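Local coordinates for putative sugar ABC transporter (Yersinia enterocolitica subsp. enterocolitica 8081, PDB 5ULB), which probably binds methylthioribose-type sugars for uptake by an ABC transporter, and here holds both anomers of a selenium analogue, 5-Se-methyl-5-seleno-ribofuranose, at residues 26-31 with 211-216; 146-151 with 192-197; 181-184 with 188-191; 222-227 with 232-237. All coordinates share one frame; numbering follows the deposited sequence.

Interaction 1. Residues 26-31 with 211-216; sequences RNLGSD and GTWDAF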
loop_
_atom_site.group_PDB
_atom_site.type_symbol
_atom_site.label_atom_id
_atom_site.label_comp_id
_atom_site.label_asym_id
_atom_site.label_seq_id
_atom_site.Cartn_x
_atom_site.Cartn_y
_atom_site.Cartn_z
ATOM N N ARG A 26 -4.380 8.160 -7.585
ATOM C CA ARG A 26 -3.304 7.267 -7.158
ATOM C C ARG A 26 -2.316 7.144 -8.324
ATOM O O ARG A 26 -2.692 6.860 -9.479
ATOM C CB ARG A 26 -3.790 5.951 -6.625
ATOM C CG ARG A 26 -2.729 4.934 -6.253
ATOM C CD ARG A 26 -3.263 3.942 -5.246
ATOM N NE ARG A 26 -2.381 2.815 -5.114
ATOM C CZ ARG A 26 -2.050 2.206 -3.960
ATOM N NH1 ARG A 26 -2.180 2.808 -2.763
ATOM N NH2 ARG A 26 -1.364 1.103 -4.035
ATOM N N ASN A 27 -1.001 7.289 -8.030
ATOM C CA ASN A 27 0.037 7.322 -9.030
ATOM C C ASN A 27 0.600 5.968 -9.422
ATOM O O ASN A 27 1.824 5.808 -9.474
ATOM C CB ASN A 27 1.147 8.261 -8.549
ATOM C CG ASN A 27 2.086 8.721 -9.608
ATOM O OD1 ASN A 27 1.757 8.803 -10.801
ATOM N ND2 ASN A 27 3.282 9.170 -9.167
ATOM N N LEU A 28 -0.296 4.982 -9.625
ATOM C CA LEU A 28 0.060 3.649 -9.990
ATOM C C LEU A 28 -0.937 3.131 -11.002
ATOM O O LEU A 28 -1.894 3.850 -11.363
ATOM C CB LEU A 28 0.186 2.709 -8.755
ATOM C CG LEU A 28 1.296 3.055 -7.755
ATOM C CD1 LEU A 28 1.157 2.155 -6.564
ATOM C CD2 LEU A 28 2.645 2.820 -8.402
ATOM N N GLY A 29 -0.727 1.916 -11.480
ATOM C CA GLY A 29 -1.696 1.180 -12.262
ATOM C C GLY A 29 -2.541 0.256 -11.426
ATOM O O GLY A 29 -2.692 0.446 -10.214
ATOM N N SER A 30 -3.114 -0.771 -12.050
ATOM C CA SER A 30 -4.067 -1.654 -11.402
ATOM C C SER A 30 -3.453 -2.894 -10.789
ATOM O O SER A 30 -4.010 -3.995 -10.921
ATOM C CB SER A 30 -5.222 -1.949 -12.357
ATOM O OG SER A 30 -4.718 -2.532 -13.558
ATOM N N ASP A 31 -2.364 -2.731 -10.092
ATOM C CA ASP A 31 -1.793 -3.821 -9.303
ATOM C C ASP A 31 -2.754 -4.202 -8.163
ATOM O O ASP A 31 -3.671 -3.465 -7.836
ATOM C CB ASP A 31 -0.442 -3.381 -8.759
ATOM C CG ASP A 31 -0.529 -2.186 -7.861
ATOM O OD1 ASP A 31 -0.623 -1.053 -8.404
ATOM O OD2 ASP A 31 -0.602 -2.354 -6.612
ATOM N N GLY A 211 11.255 -8.895 -2.021
ATOM C CA GLY A 211 10.371 -8.089 -2.840
ATOM C C GLY A 211 9.718 -6.993 -2.004
ATOM O O GLY A 211 9.001 -7.239 -1.038
ATOM N N THR A 212 9.951 -5.715 -2.469
ATOM C CA THR A 212 9.485 -4.563 -1.701
ATOM C C THR A 212 8.070 -4.149 -1.992
ATOM O O THR A 212 7.526 -3.319 -1.327
ATOM C CB THR A 212 10.400 -3.384 -1.913
ATOM O OG1 THR A 212 10.353 -2.937 -3.271
ATOM C CG2 THR A 212 11.816 -3.682 -1.489
ATOM N N TRP A 213 7.433 -4.863 -2.941
ATOM C CA TRP A 213 6.041 -4.650 -3.317
ATOM C C TRP A 213 5.533 -5.977 -3.847
ATOM O O TRP A 213 6.238 -6.611 -4.629
ATOM C CB TRP A 213 5.933 -3.607 -4.437
ATOM C CG TRP A 213 4.634 -3.309 -5.110
ATOM C CD1 TRP A 213 3.366 -3.430 -4.695
ATOM C CD2 TRP A 213 4.579 -2.558 -6.356
ATOM N NE1 TRP A 213 2.481 -2.860 -5.650
ATOM C CE2 TRP A 213 3.217 -2.314 -6.653
ATOM C CE3 TRP A 213 5.548 -2.205 -7.284
ATOM C CZ2 TRP A 213 2.872 -1.620 -7.829
ATOM C CZ3 TRP A 213 5.180 -1.480 -8.424
ATOM C CH2 TRP A 213 3.825 -1.240 -8.651
ATOM N N ASP A 214 4.376 -6.416 -3.446
ATOM C CA ASP A 214 3.952 -7.760 -3.833
ATOM C C ASP A 214 3.661 -7.883 -5.337
ATOM O O ASP A 214 3.677 -9.008 -5.851
ATOM C CB ASP A 214 2.799 -8.337 -3.036
ATOM C CG ASP A 214 1.458 -7.610 -3.120
ATOM O OD1 ASP A 214 1.449 -6.488 -3.630
ATOM O OD2 ASP A 214 0.467 -8.283 -2.646
ATOM N N ALA A 215 3.473 -6.747 -6.058
ATOM C CA ALA A 215 3.419 -6.858 -7.517
ATOM C C ALA A 215 4.688 -7.397 -8.075
ATOM O O ALA A 215 4.679 -8.189 -9.042
ATOM C CB ALA A 215 3.088 -5.475 -8.117
ATOM N N PHE A 216 5.825 -6.982 -7.545
ATOM C CA PHE A 216 7.095 -7.545 -7.923
ATOM C C PHE A 216 7.206 -8.997 -7.481
ATOM O O PHE A 216 7.615 -9.843 -8.299
ATOM C CB PHE A 216 8.275 -6.751 -7.306
ATOM C CG PHE A 216 8.431 -5.308 -7.724
ATOM C CD1 PHE A 216 8.160 -4.871 -9.007
ATOM C CD2 PHE A 216 8.915 -4.347 -6.824
ATOM C CE1 PHE A 216 8.401 -3.565 -9.381
ATOM C CE2 PHE A 216 9.149 -3.054 -7.183
ATOM C CZ PHE A 216 8.894 -2.671 -8.467
HETATM O O HOH W 1 0.219 -5.437 -5.824
#
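The Trp213 indole has the methyl of Ala215 over the centre of one face, with CB 3.5 Å above the ring plane, while the Asp31 carboxylate and Phe216 CE2 stand at its edges. The carboxylate is turned nearly perpendicular to the indole, the two planes lying 81° apart, and its CG packs 3.4 Å from Trp213 CZ2. Asp31 OD2 accepts a weak, bent hydrogen bond from Trp213 NE1 (3.3 Å, 148° at the hydrogen). A chi1 of 61°, with CG between the backbone N and carbonyl carbon of Asp31, swings the carboxylate against the indole edge at CZ2 and NE1. Separately, the backbones bring Asp31 CB to 4.2 Å from Ala215 CB. The stronger grip on this carboxylate comes from its own side: OD1 is hydrogen-bonded to Thr34 OG1, and the side chain caps a backbone N of helix 32-48. A water donates to both Asp31 OD2 and, at 2.7 Å, Asp214 OD1, and so probably eases the repulsion between these two oxygens, which are 5.5 Å apart. Leu28 adds an apolar touch, its CD2 coming obliquely to within 4.2 Å of Trp213 CH2. Trp213 occupies the N-cap position of helix 214-226, so the starts of two helices lie close together here. Leu28, Thr212 and Trp213 all touch the bound selenosugar, in either anomeric form. A loop following strand 21-26 in one lobe thus meets the loop after strand 208-211 in the other beside the sugar, as in the closed, ligand-bound cleft of type I periplasmic binding proteins.

Interaction 2. Residues 146-151 with 192-197; sequences IKLWVA and NKVGAV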
loop_
_atom_site.group_PDB
_atom_site.type_symbol
_atom_site.label_atom_id
_atom_site.label_comp_id
_atom_site.label_asym_id
_atom_site.label_seq_id
_atom_site.Cartn_x
_atom_site.Cartn_y
_atom_site.Cartn_z
ATOM N N ILE A 146 18.589 -11.124 -4.613
ATOM C CA ILE A 146 18.098 -10.115 -5.563
ATOM C C ILE A 146 17.102 -9.243 -4.778
ATOM O O ILE A 146 16.303 -9.779 -4.046
ATOM C CB ILE A 146 17.358 -10.813 -6.782
ATOM C CG1 ILE A 146 18.210 -11.903 -7.409
ATOM C CG2 ILE A 146 16.939 -9.777 -7.771
ATOM C CD1 ILE A 146 19.519 -11.499 -7.857
ATOM N N LYS A 147 17.134 -7.945 -5.053
ATOM C CA LYS A 147 16.158 -7.007 -4.511
ATOM C C LYS A 147 15.213 -6.607 -5.679
ATOM O O LYS A 147 15.644 -6.314 -6.763
ATOM C CB LYS A 147 16.907 -5.757 -3.978
ATOM C CG LYS A 147 15.968 -4.635 -3.515
ATOM C CD LYS A 147 16.686 -3.614 -2.704
ATOM C CE LYS A 147 17.755 -2.826 -3.328
ATOM N NZ LYS A 147 17.337 -1.842 -4.214
ATOM N N LEU A 148 13.923 -6.613 -5.323
ATOM C CA LEU A 148 12.878 -6.082 -6.284
ATOM C C LEU A 148 12.409 -4.769 -5.694
ATOM O O LEU A 148 11.872 -4.711 -4.581
ATOM C CB LEU A 148 11.719 -7.034 -6.424
ATOM C CG LEU A 148 12.068 -8.536 -6.542
ATOM C CD1 LEU A 148 10.823 -9.419 -6.537
ATOM C CD2 LEU A 148 12.914 -8.816 -7.775
ATOM N N TRP A 149 12.642 -3.664 -6.439
ATOM C CA TRP A 149 12.539 -2.347 -5.879
ATOM C C TRP A 149 12.507 -1.308 -7.062
ATOM O O TRP A 149 13.073 -1.618 -8.110
ATOM C CB TRP A 149 13.794 -2.056 -5.021
ATOM C CG TRP A 149 13.894 -0.757 -4.315
ATOM C CD1 TRP A 149 13.263 -0.360 -3.174
ATOM C CD2 TRP A 149 14.612 0.420 -4.785
ATOM N NE1 TRP A 149 13.581 0.917 -2.930
ATOM C CE2 TRP A 149 14.424 1.457 -3.851
ATOM C CE3 TRP A 149 15.473 0.641 -5.861
ATOM C CZ2 TRP A 149 15.034 2.669 -3.961
ATOM C CZ3 TRP A 149 16.048 1.852 -6.001
ATOM C CH2 TRP A 149 15.826 2.830 -5.049
ATOM N N VAL A 150 11.875 -0.221 -6.850
ATOM C CA VAL A 150 11.865 0.934 -7.829
ATOM C C VAL A 150 12.140 2.222 -7.101
ATOM O O VAL A 150 11.542 2.497 -6.075
ATOM C CB VAL A 150 10.575 0.937 -8.655
ATOM C CG1 VAL A 150 9.324 1.116 -7.825
ATOM C CG2 VAL A 150 10.623 1.962 -9.754
ATOM N N ALA A 151 12.986 3.060 -7.705
ATOM C CA ALA A 151 13.324 4.344 -7.082
ATOM C C ALA A 151 12.195 5.340 -7.163
ATOM O O ALA A 151 11.345 5.298 -8.029
ATOM C CB ALA A 151 14.536 4.918 -7.752
ATOM N N ASN A 192 9.772 -11.623 -16.420
ATOM C CA ASN A 192 10.783 -11.686 -17.508
ATOM C C ASN A 192 12.174 -11.253 -17.094
ATOM O O ASN A 192 13.183 -11.887 -17.408
ATOM C CB ASN A 192 10.333 -10.826 -18.687
ATOM C CG ASN A 192 9.098 -11.427 -19.357
ATOM O OD1 ASN A 192 8.877 -12.640 -19.359
ATOM N ND2 ASN A 192 8.288 -10.501 -19.975
ATOM N N LYS A 193 12.201 -10.187 -16.302
ATOM C CA LYS A 193 13.449 -9.668 -15.801
ATOM C C LYS A 193 14.121 -10.634 -14.819
ATOM O O LYS A 193 15.333 -10.864 -14.888
ATOM C CB LYS A 193 13.296 -8.292 -15.165
ATOM C CG LYS A 193 13.054 -7.236 -16.199
ATOM C CD LYS A 193 12.661 -5.942 -15.557
ATOM C CE LYS A 193 12.504 -4.921 -16.605
ATOM N NZ LYS A 193 11.982 -3.572 -16.074
ATOM N N VAL A 194 13.334 -11.254 -13.930
ATOM C CA VAL A 194 13.883 -12.231 -13.028
ATOM C C VAL A 194 14.356 -13.441 -13.787
ATOM O O VAL A 194 15.408 -14.024 -13.457
ATOM C CB VAL A 194 12.885 -12.549 -11.890
ATOM C CG1 VAL A 194 13.363 -13.762 -11.111
ATOM C CG2 VAL A 194 12.628 -11.353 -10.977
ATOM N N GLY A 195 13.624 -13.856 -14.852
ATOM C CA GLY A 195 14.112 -14.994 -15.642
ATOM C C GLY A 195 15.516 -14.772 -16.177
ATOM O O GLY A 195 16.344 -15.704 -16.175
ATOM N N ALA A 196 15.824 -13.544 -16.640
ATOM C CA ALA A 196 17.148 -13.303 -17.154
ATOM C C ALA A 196 18.205 -13.280 -16.028
ATOM O O ALA A 196 19.334 -13.754 -16.245
ATOM C CB ALA A 196 17.175 -11.969 -17.932
ATOM N N VAL A 197 17.855 -12.780 -14.833
ATOM C CA VAL A 197 18.793 -12.776 -13.702
ATOM C C VAL A 197 19.060 -14.248 -13.293
ATOM O O VAL A 197 20.219 -14.623 -12.980
ATOM C CB VAL A 197 18.260 -11.934 -12.545
ATOM C CG1 VAL A 197 19.239 -12.017 -11.418
ATOM C CG2 VAL A 197 18.286 -10.529 -12.984
#
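Strand residues 146-148 pack against helix segment 192-197 with the backbones well separated, the closest CA atoms, those of Ile146 and Val197, being 8.6 Å apart, and side chains bridge the distance. Ile146 and Val197 reach toward each other tip to tip: CD1 of the isoleucine lies 3.6 Å from CG1 of the valine, and Ile146 CG1 follows at 4.1 Å from the same methyl. Val197 presents this branch because CG1 is anti to its backbone N (chi1 178°). The isoleucine answers with its longer branch, CG1 and CD1, and CG2 is not the part that meets the valine. One helical turn earlier, Val194 uses its other methyl, and its side chain meets that of Leu148 at about a right angle, with CG2 4.1 Å from Leu148 CD2. Such strand-to-helix packing belongs to the layered alpha/beta lobes of periplasmic binding proteins. Helix 186-200 connects strand 173-179 to strand 208-211, and strand 143-148 lies between those two in the sheet, so the crossover helix rests on the strand it passes over. Ile179 of the edge strand touches both valines, and Phe216 and Ala220 of helix 214-226 pack on Leu148. Alternation along the strand sends Lys147 to the opposite side of the sheet, where its NZ hydrogen-bonds to Ser178 and Gln160.

Interaction 3. Residues 181-184 with 188-191; sequences AVSS and GDTA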
loop_
_atom_site.group_PDB
_atom_site.type_symbol
_atom_site.label_atom_id
_atom_site.label_comp_id
_atom_site.label_asym_id
_atom_site.label_seq_id
_atom_site.Cartn_x
_atom_site.Cartn_y
_atom_site.Cartn_z
ATOM N N ALA A 181 10.293 -1.984 -12.078
ATOM C CA ALA A 181 9.742 -0.776 -12.694
ATOM C C ALA A 181 8.256 -0.796 -12.521
ATOM O O ALA A 181 7.613 -1.863 -12.399
ATOM C CB ALA A 181 10.095 -0.794 -14.194
ATOM N N VAL A 182 7.665 0.396 -12.577
ATOM C CA VAL A 182 6.230 0.488 -12.683
ATOM C C VAL A 182 5.820 0.498 -14.174
ATOM O O VAL A 182 6.440 1.199 -14.960
ATOM C CB VAL A 182 5.721 1.807 -12.039
ATOM C CG1 VAL A 182 4.197 1.977 -12.208
ATOM C CG2 VAL A 182 6.100 1.849 -10.565
ATOM N N SER A 183 4.883 -0.326 -14.532
ATOM C CA SER A 183 4.364 -0.453 -15.895
ATOM C C SER A 183 2.928 -0.970 -15.787
ATOM O O SER A 183 2.434 -1.284 -14.727
ATOM C CB SER A 183 5.220 -1.466 -16.742
ATOM O OG SER A 183 4.961 -2.816 -16.370
ATOM N N SER A 184 2.277 -1.167 -16.963
ATOM C CA SER A 184 0.933 -1.760 -16.989
ATOM C C SER A 184 0.932 -3.261 -16.730
ATOM O O SER A 184 -0.137 -3.909 -16.710
ATOM C CB SER A 184 0.242 -1.428 -18.289
ATOM O OG SER A 184 0.936 -2.065 -19.313
ATOM N N GLY A 188 4.270 -9.486 -15.228
ATOM C CA GLY A 188 4.958 -10.056 -16.337
ATOM C C GLY A 188 6.289 -9.530 -16.618
ATOM O O GLY A 188 7.221 -10.251 -16.926
ATOM N N ASP A 189 6.391 -8.218 -16.466
ATOM C CA ASP A 189 7.687 -7.568 -16.671
ATOM C C ASP A 189 8.696 -8.074 -15.659
ATOM O O ASP A 189 9.798 -8.399 -16.009
ATOM C CB ASP A 189 7.517 -6.062 -16.489
ATOM C CG ASP A 189 8.830 -5.262 -16.657
ATOM O OD1 ASP A 189 9.547 -5.452 -17.696
ATOM O OD2 ASP A 189 9.109 -4.338 -15.776
ATOM N N THR A 190 8.242 -8.173 -14.384
ATOM C CA THR A 190 9.165 -8.671 -13.339
ATOM C C THR A 190 9.549 -10.081 -13.644
ATOM O O THR A 190 10.703 -10.468 -13.438
ATOM C CB THR A 190 8.576 -8.400 -11.941
ATOM O OG1 THR A 190 8.202 -7.045 -11.798
ATOM C CG2 THR A 190 9.576 -8.790 -10.886
ATOM N N ALA A 191 8.560 -10.911 -14.014
ATOM C CA ALA A 191 8.864 -12.296 -14.282
ATOM C C ALA A 191 9.920 -12.449 -15.395
ATOM O O ALA A 191 10.847 -13.265 -15.319
ATOM C CB ALA A 191 7.630 -13.099 -14.688
HETATM O O HOH W 2 9.526 -4.826 -12.902
HETATM O O HOH W 3 6.922 -3.369 -14.605
#
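Asp189 holds CG anti to its backbone N (chi1 179°), and Ser183 places OG between its own backbone N and carbonyl carbon (chi1 75°), so that the carboxylate and the hydroxyl converge on shared water. Direct contact is slight: Ser183 OG is 4.1 Å from Asp189 CB, and Ala181 CB is 4.0 Å from Asp189 OD2. Two ordered waters do the joining. One accepts from Ser183 OG at 2.7 Å and donates to Ala181 O at 2.8 Å and to Asp189 OD2 at 2.7 Å. The second accepts from Ala181 N at 3.1 Å and gives its hydrogens to Asp189 OD2 at 2.9 Å and Thr190 OG1 at 2.8 Å. Both backbone polar groups of Ala181 are thereby tied to the helix through solvent. Asp189 OD2 collects the two waters and, in one of the two conformers of Lys193, a salt bridge to its NZ; this gathering of donors would be expected to steady its negative charge. Ser183 OG also accepts from Asp185 N, while Thr190 OG1 is bonded to Val186 O within the helix. Water thus links the loop between strand 173-179, at one edge of the sheet, and helix 186-200 to the first turns of that helix, near the surface. Val182 turns the other way to touch Phe153 and Trp213, and Thr190 packs on Phe216 of helix 214-226.

Interaction 4. Residues 222-227 with 232-237; sequences KALQEN and IKLYSI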
loop_
_atom_site.group_PDB
_atom_site.type_symbol
_atom_site.label_atom_id
_atom_site.label_comp_id
_atom_site.label_asym_id
_atom_site.label_seq_id
_atom_site.Cartn_x
_atom_site.Cartn_y
_atom_site.Cartn_z
ATOM N N LYS A 222 6.339 -16.291 -10.197
ATOM C CA LYS A 222 6.118 -16.980 -11.517
ATOM C C LYS A 222 7.413 -17.366 -12.141
ATOM O O LYS A 222 7.535 -18.491 -12.646
ATOM C CB LYS A 222 5.342 -16.015 -12.400
ATOM C CG LYS A 222 4.987 -16.583 -13.797
ATOM C CD LYS A 222 4.246 -15.455 -14.663
ATOM C CE LYS A 222 4.225 -15.749 -16.188
ATOM N NZ LYS A 222 3.201 -16.714 -16.183
ATOM N N ALA A 223 8.407 -16.493 -12.134
ATOM C CA ALA A 223 9.667 -16.852 -12.724
ATOM C C ALA A 223 10.300 -18.037 -11.987
ATOM O O ALA A 223 10.888 -18.938 -12.635
ATOM C CB ALA A 223 10.650 -15.693 -12.705
ATOM N N LEU A 224 10.229 -18.053 -10.674
ATOM C CA LEU A 224 10.844 -19.211 -9.946
ATOM C C LEU A 224 10.178 -20.512 -10.316
ATOM O O LEU A 224 10.810 -21.553 -10.510
ATOM C CB LEU A 224 10.800 -19.008 -8.402
ATOM C CG LEU A 224 11.576 -17.790 -7.869
ATOM C CD1 LEU A 224 11.536 -17.803 -6.359
ATOM C CD2 LEU A 224 13.001 -17.788 -8.326
ATOM N N GLN A 225 8.847 -20.510 -10.369
ATOM C CA GLN A 225 8.128 -21.744 -10.728
ATOM C C GLN A 225 8.468 -22.170 -12.124
ATOM O O GLN A 225 8.808 -23.314 -12.378
ATOM C CB GLN A 225 6.652 -21.538 -10.559
ATOM C CG GLN A 225 6.178 -21.592 -9.073
ATOM C CD GLN A 225 6.240 -22.956 -8.339
ATOM O OE1 GLN A 225 6.702 -23.932 -8.890
ATOM N NE2 GLN A 225 5.656 -23.018 -7.129
ATOM N N GLU A 226 8.357 -21.232 -13.094
ATOM C CA GLU A 226 8.472 -21.613 -14.511
ATOM C C GLU A 226 9.881 -22.011 -14.883
ATOM O O GLU A 226 10.073 -22.772 -15.814
ATOM C CB GLU A 226 7.951 -20.491 -15.399
ATOM C CG GLU A 226 6.516 -20.359 -15.287
ATOM C CD GLU A 226 5.834 -19.359 -16.163
ATOM O OE1 GLU A 226 6.551 -18.663 -16.879
ATOM O OE2 GLU A 226 4.536 -19.199 -16.066
ATOM N N ASN A 227 10.897 -21.428 -14.197
ATOM C CA ASN A 227 12.278 -21.735 -14.451
ATOM C C ASN A 227 12.843 -22.868 -13.557
ATOM O O ASN A 227 14.036 -23.159 -13.599
ATOM C CB ASN A 227 13.170 -20.510 -14.320
ATOM C CG ASN A 227 12.934 -19.453 -15.411
ATOM O OD1 ASN A 227 13.455 -19.659 -16.518
ATOM N ND2 ASN A 227 12.121 -18.458 -15.159
ATOM N N ILE A 232 15.127 -21.005 -4.312
ATOM C CA ILE A 232 15.259 -19.595 -3.873
ATOM C C ILE A 232 14.086 -19.239 -3.090
ATOM O O ILE A 232 12.957 -19.385 -3.499
ATOM C CB ILE A 232 15.422 -18.699 -5.136
ATOM C CG1 ILE A 232 16.633 -19.099 -5.942
ATOM C CG2 ILE A 232 15.399 -17.254 -4.733
ATOM C CD1 ILE A 232 16.730 -18.383 -7.308
ATOM N N LYS A 233 14.300 -18.627 -1.891
ATOM C CA LYS A 233 13.221 -18.232 -1.014
ATOM C C LYS A 233 12.816 -16.769 -1.177
ATOM O O LYS A 233 13.678 -15.924 -1.379
ATOM C CB LYS A 233 13.616 -18.554 0.444
ATOM C CG LYS A 233 13.854 -20.062 0.655
ATOM C CD LYS A 233 12.786 -20.995 0.001
ATOM C CE LYS A 233 13.092 -22.493 0.143
ATOM N NZ LYS A 233 12.352 -23.410 -0.855
ATOM N N LEU A 234 11.517 -16.515 -1.091
ATOM C CA LEU A 234 10.969 -15.198 -1.297
ATOM C C LEU A 234 10.433 -14.555 0.012
ATOM O O LEU A 234 9.723 -15.245 0.767
ATOM C CB LEU A 234 9.744 -15.146 -2.242
ATOM C CG LEU A 234 9.867 -15.576 -3.600
ATOM C CD1 LEU A 234 8.506 -15.688 -4.305
ATOM C CD2 LEU A 234 10.772 -14.584 -4.339
ATOM N N TYR A 235 10.771 -13.293 0.214
ATOM C CA TYR A 235 10.354 -12.523 1.398
ATOM C C TYR A 235 9.768 -11.248 0.854
ATOM O O TYR A 235 10.437 -10.515 0.154
ATOM C CB TYR A 235 11.600 -12.245 2.247
ATOM C CG TYR A 235 12.268 -13.494 2.783
ATOM C CD1 TYR A 235 13.082 -14.252 1.981
ATOM C CD2 TYR A 235 12.000 -13.980 4.056
ATOM C CE1 TYR A 235 13.636 -15.440 2.443
ATOM C CE2 TYR A 235 12.532 -15.150 4.521
ATOM C CZ TYR A 235 13.367 -15.850 3.711
ATOM O OH TYR A 235 13.886 -17.044 4.128
ATOM N N SER A 236 8.496 -10.957 1.235
ATOM C CA SER A 236 7.783 -9.819 0.660
ATOM C C SER A 236 7.201 -8.878 1.669
ATOM O O SER A 236 6.826 -9.226 2.781
ATOM C CB SER A 236 6.641 -10.412 -0.255
ATOM O OG SER A 236 6.128 -9.449 -1.178
ATOM N N ILE A 237 6.948 -7.687 1.145
ATOM C CA ILE A 237 6.040 -6.682 1.698
ATOM C C ILE A 237 4.715 -6.760 0.917
ATOM O O ILE A 237 4.726 -7.120 -0.300
ATOM C CB ILE A 237 6.705 -5.311 1.626
ATOM C CG1 ILE A 237 7.953 -5.291 2.572
ATOM C CG2 ILE A 237 5.756 -4.186 2.000
ATOM C CD1 ILE A 237 8.825 -4.102 2.483
#
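Leu224 meets its two apolar partners in different ways, end-on to Leu234 and crosswise to Ile232. Its side chain leaves the helix with chi1 at -62°, and chi2 of -175° carries CD1 on outward toward the strand while CD2 branches toward Ile232. CD1 faces the tip of Leu234, 3.9 Å from CD2 of that residue, and also lies 3.6 Å from the backbone oxygen of Ile232. CD2 is set against the isoleucine, whose side chain runs at about a right angle to that of Leu224: Ile232 CD1 is 3.9 Å from this methyl and Ile232 CB 4.1 Å. Leu224 therefore lodges over two alternate residues on one side of the chain entering strand 233-237, while Lys233 between them points away. Pro253 touches Leu224 too, and Ile209 of the neighbouring strand packs on Ile232 and Leu234. Near the end of the helix, Asn227 ND2 donates to Ala223 O at 2.8 Å, an oxygen that also takes the routine bond from Asn227 N. Helix 214-226 here packs on the strand it leads into, closing the second half of the beta-alpha-beta unit formed by strand 208-211, this helix and strand 233-237, the repeating element of the Rossmann-like lobes of periplasmic binding proteins.

How the interactions relate
Interactions 2, 3 and 4 lie in one lobe, whereas interaction 1 joins that lobe to the other at the sugar cleft. Along the chain, interaction 3 is nested within interaction 2, which is nested within interaction 1; interaction 4 follows. Interactions 2 and 3 share helix 186-200, and their centres are 9 Å apart; interactions 1 and 4 share helix 214-226 at 16 Å. The two helices pack together where Val194 meets Ala223. Strands 143-148, 208-211 and 233-237 are neighbours in the sheet: Gly211 pairs with Tyr235 and Ile237, and just past the strand Thr212 OG1 bonds to Leu148 O. The packing of this lobe is thus connected, through these contacts, to the loops that touch the sugar.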